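Local atomic coordinates of copper-containing nitrite reductase (Hyphomicrobium denitrificans 1NES1, PDB entry 6TFO), a protein that probably catalyses the one-electron reduction of nitrite to nitric oxide at copper centres, drawing its electrons from a cytochrome c. Residues T273-L279 and Y296-I302; F356-P361 and V396-A401; P196-L200 and I258-H262. One frame throughout, in Å; residues are numbered along the deposited sequence.

Interaction 1: T273-L279 and Y296-I302; sequences TNGMYGL and YVMQGEI. With CU (copper (II) ion), chain J.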
loop_
_atom_site.group_PDB
_atom_site.type_symbol
_atom_site.label_atom_id
_atom_site.label_comp_id
_atom_site.label_asym_id
_atom_site.label_seq_id
_atom_site.Cartn_x
_atom_site.Cartn_y
_atom_site.Cartn_z
ATOM N N THR C 273 4.399 32.596 -9.710
ATOM C CA THR C 273 3.645 31.524 -10.433
ATOM C C THR C 273 2.198 31.966 -10.686
ATOM O O THR C 273 1.646 31.624 -11.760
ATOM C CB THR C 273 3.687 30.156 -9.730
ATOM O OG1 THR C 273 2.979 29.237 -10.565
ATOM C CG2 THR C 273 3.076 30.144 -8.349
ATOM N N ASN C 274 1.607 32.697 -9.738
ATOM C CA ASN C 274 0.176 33.102 -9.778
ATOM C C ASN C 274 -0.046 34.186 -10.829
ATOM O O ASN C 274 -1.209 34.344 -11.237
ATOM C CB ASN C 274 -0.315 33.522 -8.393
ATOM C CG ASN C 274 -0.704 32.336 -7.530
ATOM O OD1 ASN C 274 -1.219 32.521 -6.436
ATOM N ND2 ASN C 274 -0.439 31.130 -7.995
ATOM N N GLY C 275 1.012 34.915 -11.216
ATOM C CA GLY C 275 1.043 35.723 -12.453
ATOM C C GLY C 275 1.597 37.129 -12.277
ATOM O O GLY C 275 1.419 37.930 -13.233
ATOM N N MET C 276 2.262 37.426 -11.150
ATOM C CA MET C 276 2.703 38.804 -10.801
ATOM C C MET C 276 4.115 39.038 -11.368
ATOM O O MET C 276 5.094 39.129 -10.592
ATOM C CB MET C 276 2.623 39.056 -9.289
ATOM C CG MET C 276 1.212 38.811 -8.730
ATOM S SD MET C 276 0.866 39.546 -7.088
ATOM C CE MET C 276 0.563 41.231 -7.590
ATOM N N TYR C 277 4.197 39.157 -12.701
ATOM C CA TYR C 277 5.437 39.517 -13.431
ATOM C C TYR C 277 5.102 40.324 -14.687
ATOM O O TYR C 277 4.007 40.164 -15.245
ATOM C CB TYR C 277 6.248 38.259 -13.763
ATOM C CG TYR C 277 5.496 37.112 -14.400
ATOM C CD1 TYR C 277 5.365 37.012 -15.782
ATOM C CD2 TYR C 277 4.987 36.072 -13.632
ATOM C CE1 TYR C 277 4.728 35.930 -16.380
ATOM C CE2 TYR C 277 4.349 34.981 -14.214
ATOM C CZ TYR C 277 4.229 34.902 -15.593
ATOM O OH TYR C 277 3.605 33.839 -16.173
ATOM N N GLY C 278 6.051 41.161 -15.120
ATOM C CA GLY C 278 5.964 42.023 -16.318
ATOM C C GLY C 278 7.323 42.545 -16.739
ATOM O O GLY C 278 8.345 42.193 -16.091
ATOM N N LEU C 279 7.350 43.364 -17.789
ATOM C CA LEU C 279 8.605 43.944 -18.349
ATOM C C LEU C 279 8.583 45.471 -18.210
ATOM O O LEU C 279 7.519 46.079 -18.436
ATOM C CB LEU C 279 8.742 43.528 -19.814
ATOM C CG LEU C 279 9.183 42.089 -20.074
ATOM C CD1 LEU C 279 9.326 41.842 -21.565
ATOM C CD2 LEU C 279 10.480 41.755 -19.360
ATOM N N TYR C 296 5.019 41.847 -26.959
ATOM C CA TYR C 296 5.222 41.606 -25.509
ATOM C C TYR C 296 4.862 40.149 -25.185
ATOM O O TYR C 296 3.678 39.781 -25.282
ATOM C CB TYR C 296 4.320 42.575 -24.754
ATOM C CG TYR C 296 4.427 42.574 -23.256
ATOM C CD1 TYR C 296 5.503 42.025 -22.582
ATOM C CD2 TYR C 296 3.461 43.222 -22.515
ATOM C CE1 TYR C 296 5.597 42.105 -21.204
ATOM C CE2 TYR C 296 3.545 43.320 -21.144
ATOM C CZ TYR C 296 4.611 42.755 -20.481
ATOM O OH TYR C 296 4.655 42.855 -19.119
ATOM N N VAL C 297 5.861 39.328 -24.867
ATOM C CA VAL C 297 5.676 37.892 -24.517
ATOM C C VAL C 297 6.470 37.568 -23.241
ATOM O O VAL C 297 7.665 37.920 -23.159
ATOM C CB VAL C 297 6.055 36.969 -25.686
ATOM C CG1 VAL C 297 5.945 35.507 -25.284
ATOM C CG2 VAL C 297 5.208 37.249 -26.921
ATOM N N MET C 298 5.816 36.905 -22.278
ATOM C CA MET C 298 6.464 36.413 -21.042
ATOM C C MET C 298 6.053 34.958 -20.783
ATOM O O MET C 298 4.879 34.602 -21.018
ATOM C CB MET C 298 6.116 37.295 -19.842
ATOM C CG MET C 298 6.758 38.657 -19.912
ATOM S SD MET C 298 6.907 39.472 -18.300
ATOM C CE MET C 298 8.483 38.849 -17.720
ATOM N N GLN C 299 7.020 34.136 -20.358
ATOM C CA GLN C 299 6.831 32.690 -20.083
ATOM C C GLN C 299 6.808 32.504 -18.572
ATOM O O GLN C 299 7.637 33.107 -17.868
ATOM C CB GLN C 299 7.937 31.854 -20.736
ATOM C CG GLN C 299 7.953 30.397 -20.326
ATOM C CD GLN C 299 9.017 29.648 -21.076
ATOM O OE1 GLN C 299 9.256 29.900 -22.261
ATOM N NE2 GLN C 299 9.667 28.725 -20.378
ATOM N N GLY C 300 5.902 31.658 -18.102
ATOM C CA GLY C 300 5.889 31.245 -16.691
ATOM C C GLY C 300 5.290 29.873 -16.524
ATOM O O GLY C 300 4.803 29.289 -17.528
ATOM N N GLU C 301 5.333 29.390 -15.287
ATOM C CA GLU C 301 4.859 28.040 -14.906
ATOM C C GLU C 301 3.729 28.168 -13.871
ATOM O O GLU C 301 3.723 29.115 -13.067
ATOM C CB GLU C 301 6.012 27.186 -14.355
ATOM C CG GLU C 301 7.355 27.329 -15.071
ATOM C CD GLU C 301 8.434 28.071 -14.303
ATOM O OE1 GLU C 301 8.431 28.008 -13.046
ATOM O OE2 GLU C 301 9.303 28.687 -14.952
ATOM N N ILE C 302 2.804 27.215 -13.886
ATOM C CA ILE C 302 1.746 27.063 -12.855
ATOM C C ILE C 302 1.823 25.620 -12.332
ATOM O O ILE C 302 2.017 24.683 -13.138
ATOM C CB ILE C 302 0.372 27.495 -13.426
ATOM C CG1 ILE C 302 0.314 29.015 -13.597
ATOM C CG2 ILE C 302 -0.773 26.981 -12.566
ATOM C CD1 ILE C 302 -0.970 29.531 -14.191
HETATM CU CU CU J . 1.933 39.663 -4.830
HETATM O O HOH W 1 2.636 33.241 -18.759
#
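T273 meets E301 at one end of the contact, its hydroxyl donating to the backbone carbonyl (T273 OG1 to E301 O 2.6 Å) at a C=O...donor angle of 131° and tilted from the carbonyl plane; with OG1 anti to the backbone N (chi1 -178°), it lies against the incoming strand. Near the other end the Y296 hydroxyl accepts from L279 N, OH to N 3.0 Å, along a bent path, and is also bonded to G197 O, so two backbone groups grip it. The ring of Y296 passes alongside L279, its CE1 3.7 Å from L279 CB, while its edge faces G278 CA.

Between these bonds lies a Met-aromatic contact. M298 SD sits at the edge of the Y277 ring, near its plane, 3.8 Å from CD1, and also presses on G278 CA. One face of the same ring carries G275 O toward its rim. The tyrosine hydroxyl approaches G300 CA to 3.5 Å; a side chain at G300 would run into it. That hydroxyl also binds a water (OH to water O 2.8 Å), which reaches M298 O only weakly.

A step further out, G275, at positive phi, ends the helix with a Schellman motif, and the chain turns through M276, the centre of an inverse gamma turn. M276 SD binds copper at 2.5 Å with H222, C263 and H271, the ligand set of a type 1 site. The contact packs the sheet of this copper-binding cupredoxin domain, through strand 277-283, against the sheet of strands 293-302, 351-360 and 400-407; the short axes of 277-279 and 296-302 run 8.0 Å apart and nearly antiparallel (147°). N274 and M276 pack on strand 184-191, V297 and I302 on strand 328-331.

Interaction 2: F356-P361 and V396-A401; sequences FGVGGP and VPPGGA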
loop_
_atom_site.group_PDB
_atom_site.type_symbol
_atom_site.label_atom_id
_atom_site.label_comp_id
_atom_site.label_asym_id
_atom_site.label_seq_id
_atom_site.Cartn_x
_atom_site.Cartn_y
_atom_site.Cartn_z
ATOM N N PHE C 356 10.825 39.605 -24.850
ATOM C CA PHE C 356 10.577 38.263 -24.265
ATOM C C PHE C 356 11.239 38.181 -22.893
ATOM O O PHE C 356 12.468 38.310 -22.809
ATOM C CB PHE C 356 11.109 37.137 -25.150
ATOM C CG PHE C 356 10.891 35.771 -24.553
ATOM C CD1 PHE C 356 9.631 35.207 -24.520
ATOM C CD2 PHE C 356 11.940 35.066 -23.985
ATOM C CE1 PHE C 356 9.434 33.955 -23.954
ATOM C CE2 PHE C 356 11.741 33.819 -23.416
ATOM C CZ PHE C 356 10.486 33.267 -23.394
ATOM N N GLY C 357 10.432 37.927 -21.866
ATOM C CA GLY C 357 10.922 37.749 -20.490
ATOM C C GLY C 357 10.360 36.500 -19.845
ATOM O O GLY C 357 9.269 36.069 -20.225
ATOM N N VAL C 358 11.084 35.949 -18.887
ATOM C CA VAL C 358 10.643 34.766 -18.104
ATOM C C VAL C 358 10.357 35.243 -16.682
ATOM O O VAL C 358 11.328 35.540 -15.945
ATOM C CB VAL C 358 11.714 33.664 -18.140
ATOM C CG1 VAL C 358 11.247 32.424 -17.411
ATOM C CG2 VAL C 358 12.103 33.323 -19.566
ATOM N N GLY C 359 9.072 35.342 -16.338
ATOM C CA GLY C 359 8.595 35.476 -14.948
ATOM C C GLY C 359 9.023 34.267 -14.142
ATOM O O GLY C 359 9.578 34.442 -13.022
ATOM N N GLY C 360 8.840 33.083 -14.722
ATOM C CA GLY C 360 9.242 31.797 -14.110
ATOM C C GLY C 360 8.116 31.210 -13.267
ATOM O O GLY C 360 7.033 30.973 -13.798
ATOM N N PRO C 361 8.309 30.983 -11.944
ATOM C CA PRO C 361 9.502 31.413 -11.212
ATOM C C PRO C 361 10.801 30.603 -11.332
ATOM O O PRO C 361 11.773 31.048 -10.763
ATOM C CB PRO C 361 9.063 31.246 -9.750
ATOM C CG PRO C 361 8.141 30.065 -9.792
ATOM C CD PRO C 361 7.348 30.305 -11.062
ATOM N N VAL C 396 16.928 32.198 -21.836
ATOM C CA VAL C 396 16.480 33.346 -21.001
ATOM C C VAL C 396 16.173 32.786 -19.617
ATOM O O VAL C 396 15.284 31.943 -19.454
ATOM C CB VAL C 396 15.251 34.036 -21.613
ATOM C CG1 VAL C 396 14.863 35.287 -20.836
ATOM C CG2 VAL C 396 15.450 34.343 -23.082
ATOM N N PRO C 397 16.891 33.229 -18.564
ATOM C CA PRO C 397 16.651 32.709 -17.224
ATOM C C PRO C 397 15.388 33.304 -16.627
ATOM O O PRO C 397 14.897 34.322 -17.093
ATOM C CB PRO C 397 17.883 33.162 -16.438
ATOM C CG PRO C 397 18.292 34.458 -17.124
ATOM C CD PRO C 397 17.918 34.282 -18.583
ATOM N N PRO C 398 14.835 32.690 -15.566
ATOM C CA PRO C 398 13.806 33.352 -14.770
ATOM C C PRO C 398 14.391 34.640 -14.177
ATOM O O PRO C 398 15.537 34.611 -13.788
ATOM C CB PRO C 398 13.501 32.326 -13.665
ATOM C CG PRO C 398 14.772 31.495 -13.585
ATOM C CD PRO C 398 15.233 31.375 -15.026
ATOM N N GLY C 399 13.604 35.716 -14.117
ATOM C CA GLY C 399 14.077 37.058 -13.718
ATOM C C GLY C 399 15.027 37.650 -14.756
ATOM O O GLY C 399 15.751 38.630 -14.445
ATOM N N GLY C 400 15.024 37.061 -15.951
ATOM C CA GLY C 400 15.739 37.558 -17.131
ATOM C C GLY C 400 14.764 37.891 -18.249
ATOM O O GLY C 400 13.602 37.393 -18.258
ATOM N N ALA C 401 15.219 38.739 -19.162
ATOM C CA ALA C 401 14.504 39.114 -20.398
ATOM C C ALA C 401 15.554 39.368 -21.470
ATOM O O ALA C 401 16.733 39.447 -21.134
ATOM C CB ALA C 401 13.635 40.330 -20.167
#
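V358 fills the crook of the turn that follows V396. Its CB faces P397 O at 3.4 Å. From there the two methyls part: CG1, anti to the backbone N (chi1 -177°), lies over P398 CA at 3.8 Å, and CG2 goes to V396, 3.6 Å from CG1 of that residue and also close to its carbonyl O. The other methyl of V396, CG2, meets the edge of the F356 ring near its plane, 3.7 Å from CD2.

The backbone of V358 is held from both sides of its CA. V358 N donates to G400 O at 3.0 Å in a nearly straight bond (172°), and V358 O accepts from G399 N at 2.9 Å. P397 to G400 form a type II beta turn, closed by G400 N to P397 O, with G399 at the positive phi of its third position. The turn leads into strand 400-407 and puts G399 beside the copper ligand H227. Beyond it, G357 and A401 make an antiparallel non-hydrogen-bonded pair, and at G357 a CB would crowd that of A401.

Strand 351-360 here runs between strands 293-302 and 400-407 of one cupredoxin-like sheet; F356 and V358 also touch strand 365-370, and the G399 carbonyl bonds T393 of a neighbouring subunit.

Interaction 3: P196-L200 and I258-H262; sequences PGPFL and IFVYH. With CU (copper (II) ion), chain K.
The Y261 ring takes one methyl of L200, CD1, on one face and the carbonyl of P198 at its edge. L200 CD1 stands 4.2 Å from the ring centroid, 23° off the normal, in a CH-pi contact displaced toward the CE1 rim, and the leucine side chain crosses the tyrosine at about a right angle. P198 O lies in the ring plane, where it accepts the hydrogen bond of the hydroxyl: Y261 OH to P198 O is 2.5 Å, a very short hydrogen bond. Both segments belong to a cupredoxin-like domain of the multicopper oxidase family, where the loop ahead of strand 200-203 is tied to strand 257-262 across the intervening strand 277-283.

The hydroxyl is packed closely besides. P198 CD touches Y261 OH at 3.3 Å, and at G197 a CB would collide with the same oxygen. The ring is sent toward the loop by a chi1 of 71°, which places CG between the backbone N and the carbonyl carbon. A phenylalanine here would lack the hydroxyl and would probably leave P198 O without this donor and the end of the ring without its tie to the loop. Further along, F199 CZ reaches I258 CD1 at 4.2 Å, an apolar touch at the far end of the side chain, while F191 and F226 add further rings around Y261.

H262, which follows Y261 in the strand, turns to the copper site completed by H227 and by H419 of a neighbouring subunit. Its NE2 binds the copper at 2.0 Å, and the metal-bound water, 2.1 Å from the copper, lies in the plane of the imidazole.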
loop_
_atom_site.group_PDB
_atom_site.type_symbol
_atom_site.label_atom_id
_atom_site.label_comp_id
_atom_site.label_asym_id
_atom_site.label_seq_id
_atom_site.Cartn_x
_atom_site.Cartn_y
_atom_site.Cartn_z
ATOM N N PRO C 196 1.319 38.696 -18.802
ATOM C CA PRO C 196 2.022 39.493 -17.792
ATOM C C PRO C 196 1.366 40.849 -17.489
ATOM O O PRO C 196 0.447 41.231 -18.174
ATOM C CB PRO C 196 3.397 39.740 -18.430
ATOM C CG PRO C 196 3.104 39.718 -19.922
ATOM C CD PRO C 196 2.063 38.625 -20.066
ATOM N N GLY C 197 1.874 41.536 -16.465
ATOM C CA GLY C 197 1.458 42.895 -16.069
ATOM C C GLY C 197 1.700 43.913 -17.185
ATOM O O GLY C 197 2.199 43.569 -18.259
ATOM N N PRO C 198 1.305 45.191 -16.989
ATOM C CA PRO C 198 1.504 46.216 -18.013
ATOM C C PRO C 198 2.974 46.298 -18.435
ATOM O O PRO C 198 3.818 46.139 -17.575
ATOM C CB PRO C 198 1.033 47.503 -17.321
ATOM C CG PRO C 198 0.011 47.006 -16.322
ATOM C CD PRO C 198 0.599 45.710 -15.809
ATOM N N PHE C 199 3.228 46.483 -19.733
ATOM C CA PHE C 199 4.562 46.826 -20.295
ATOM C C PHE C 199 4.882 48.290 -19.938
ATOM O O PHE C 199 4.193 49.194 -20.396
ATOM C CB PHE C 199 4.601 46.589 -21.809
ATOM C CG PHE C 199 5.979 46.647 -22.418
ATOM C CD1 PHE C 199 6.594 47.866 -22.677
ATOM C CD2 PHE C 199 6.657 45.478 -22.736
ATOM C CE1 PHE C 199 7.861 47.910 -23.239
ATOM C CE2 PHE C 199 7.923 45.527 -23.299
ATOM C CZ PHE C 199 8.523 46.741 -23.549
ATOM N N LEU C 200 5.873 48.496 -19.081
ATOM C CA LEU C 200 6.313 49.841 -18.641
ATOM C C LEU C 200 7.494 50.273 -19.519
ATOM O O LEU C 200 8.449 49.487 -19.695
ATOM C CB LEU C 200 6.689 49.784 -17.162
ATOM C CG LEU C 200 5.623 49.192 -16.245
ATOM C CD1 LEU C 200 6.125 49.147 -14.805
ATOM C CD2 LEU C 200 4.326 49.990 -16.338
ATOM N N ILE C 258 16.067 45.892 -20.709
ATOM C CA ILE C 258 14.715 45.267 -20.714
ATOM C C ILE C 258 14.631 44.426 -19.428
ATOM O O ILE C 258 15.345 43.427 -19.285
ATOM C CB ILE C 258 14.454 44.518 -22.040
ATOM C CG1 ILE C 258 13.058 43.895 -22.058
ATOM C CG2 ILE C 258 15.549 43.505 -22.366
ATOM C CD1 ILE C 258 11.949 44.901 -21.961
ATOM N N PHE C 259 13.871 44.914 -18.456
ATOM C CA PHE C 259 13.909 44.432 -17.053
ATOM C C PHE C 259 12.607 43.693 -16.730
ATOM O O PHE C 259 11.521 44.224 -17.044
ATOM C CB PHE C 259 14.140 45.617 -16.113
ATOM C CG PHE C 259 15.475 46.284 -16.316
ATOM C CD1 PHE C 259 16.642 45.677 -15.878
ATOM C CD2 PHE C 259 15.566 47.505 -16.965
ATOM C CE1 PHE C 259 17.872 46.284 -16.067
ATOM C CE2 PHE C 259 16.797 48.112 -17.157
ATOM C CZ PHE C 259 17.949 47.497 -16.716
ATOM N N VAL C 260 12.685 42.501 -16.137
ATOM C CA VAL C 260 11.453 41.893 -15.558
ATOM C C VAL C 260 11.224 42.614 -14.229
ATOM O O VAL C 260 12.222 42.966 -13.561
ATOM C CB VAL C 260 11.441 40.353 -15.449
ATOM C CG1 VAL C 260 12.652 39.669 -16.067
ATOM C CG2 VAL C 260 11.165 39.866 -14.032
ATOM N N TYR C 261 9.972 42.977 -13.970
ATOM C CA TYR C 261 9.479 43.345 -12.620
ATOM C C TYR C 261 8.523 42.228 -12.170
ATOM O O TYR C 261 7.949 41.503 -13.048
ATOM C CB TYR C 261 8.845 44.736 -12.620
ATOM C CG TYR C 261 7.510 44.862 -13.315
ATOM C CD1 TYR C 261 7.430 45.139 -14.670
ATOM C CD2 TYR C 261 6.317 44.733 -12.610
ATOM C CE1 TYR C 261 6.206 45.269 -15.308
ATOM C CE2 TYR C 261 5.086 44.866 -13.238
ATOM C CZ TYR C 261 5.030 45.147 -14.593
ATOM O OH TYR C 261 3.831 45.284 -15.244
ATOM N N HIS C 262 8.414 42.039 -10.855
ATOM C CA HIS C 262 7.587 40.976 -10.213
ATOM C C HIS C 262 7.204 41.428 -8.806
ATOM O O HIS C 262 7.925 42.267 -8.228
ATOM C CB HIS C 262 8.301 39.611 -10.214
ATOM C CG HIS C 262 9.639 39.577 -9.546
ATOM N ND1 HIS C 262 9.788 39.583 -8.165
ATOM C CD2 HIS C 262 10.892 39.503 -10.063
ATOM C CE1 HIS C 262 11.071 39.546 -7.852
ATOM N NE2 HIS C 262 11.779 39.502 -9.014
HETATM CU CU CU K . 13.752 39.578 -9.112
HETATM O O HOH W 2 14.571 39.609 -7.204
#

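The three contacts adjoin one another beside the two copper sites. Interaction 1 holds M276 and interaction 3 holds H262; H262 is followed directly by C263, a ligand of the M276 copper, and the two copper ions lie 12.6 Å apart. Besides the bond of Y296 to G197, interactions 1 and 3 are joined by a probable hydrogen bond from Y261 N to G278 O (2.8 Å). Strand pairing joins interactions 1 and 2, with E301 N 2.8 Å from G360 O and Q299 N 3.0 Å from G357 O. Interaction 2 reaches interaction 3 by packing, G400 O on V260 CG1 at 3.3 Å, and G399 comes, by its nearest atoms, to about 5 Å from the copper bound by H262.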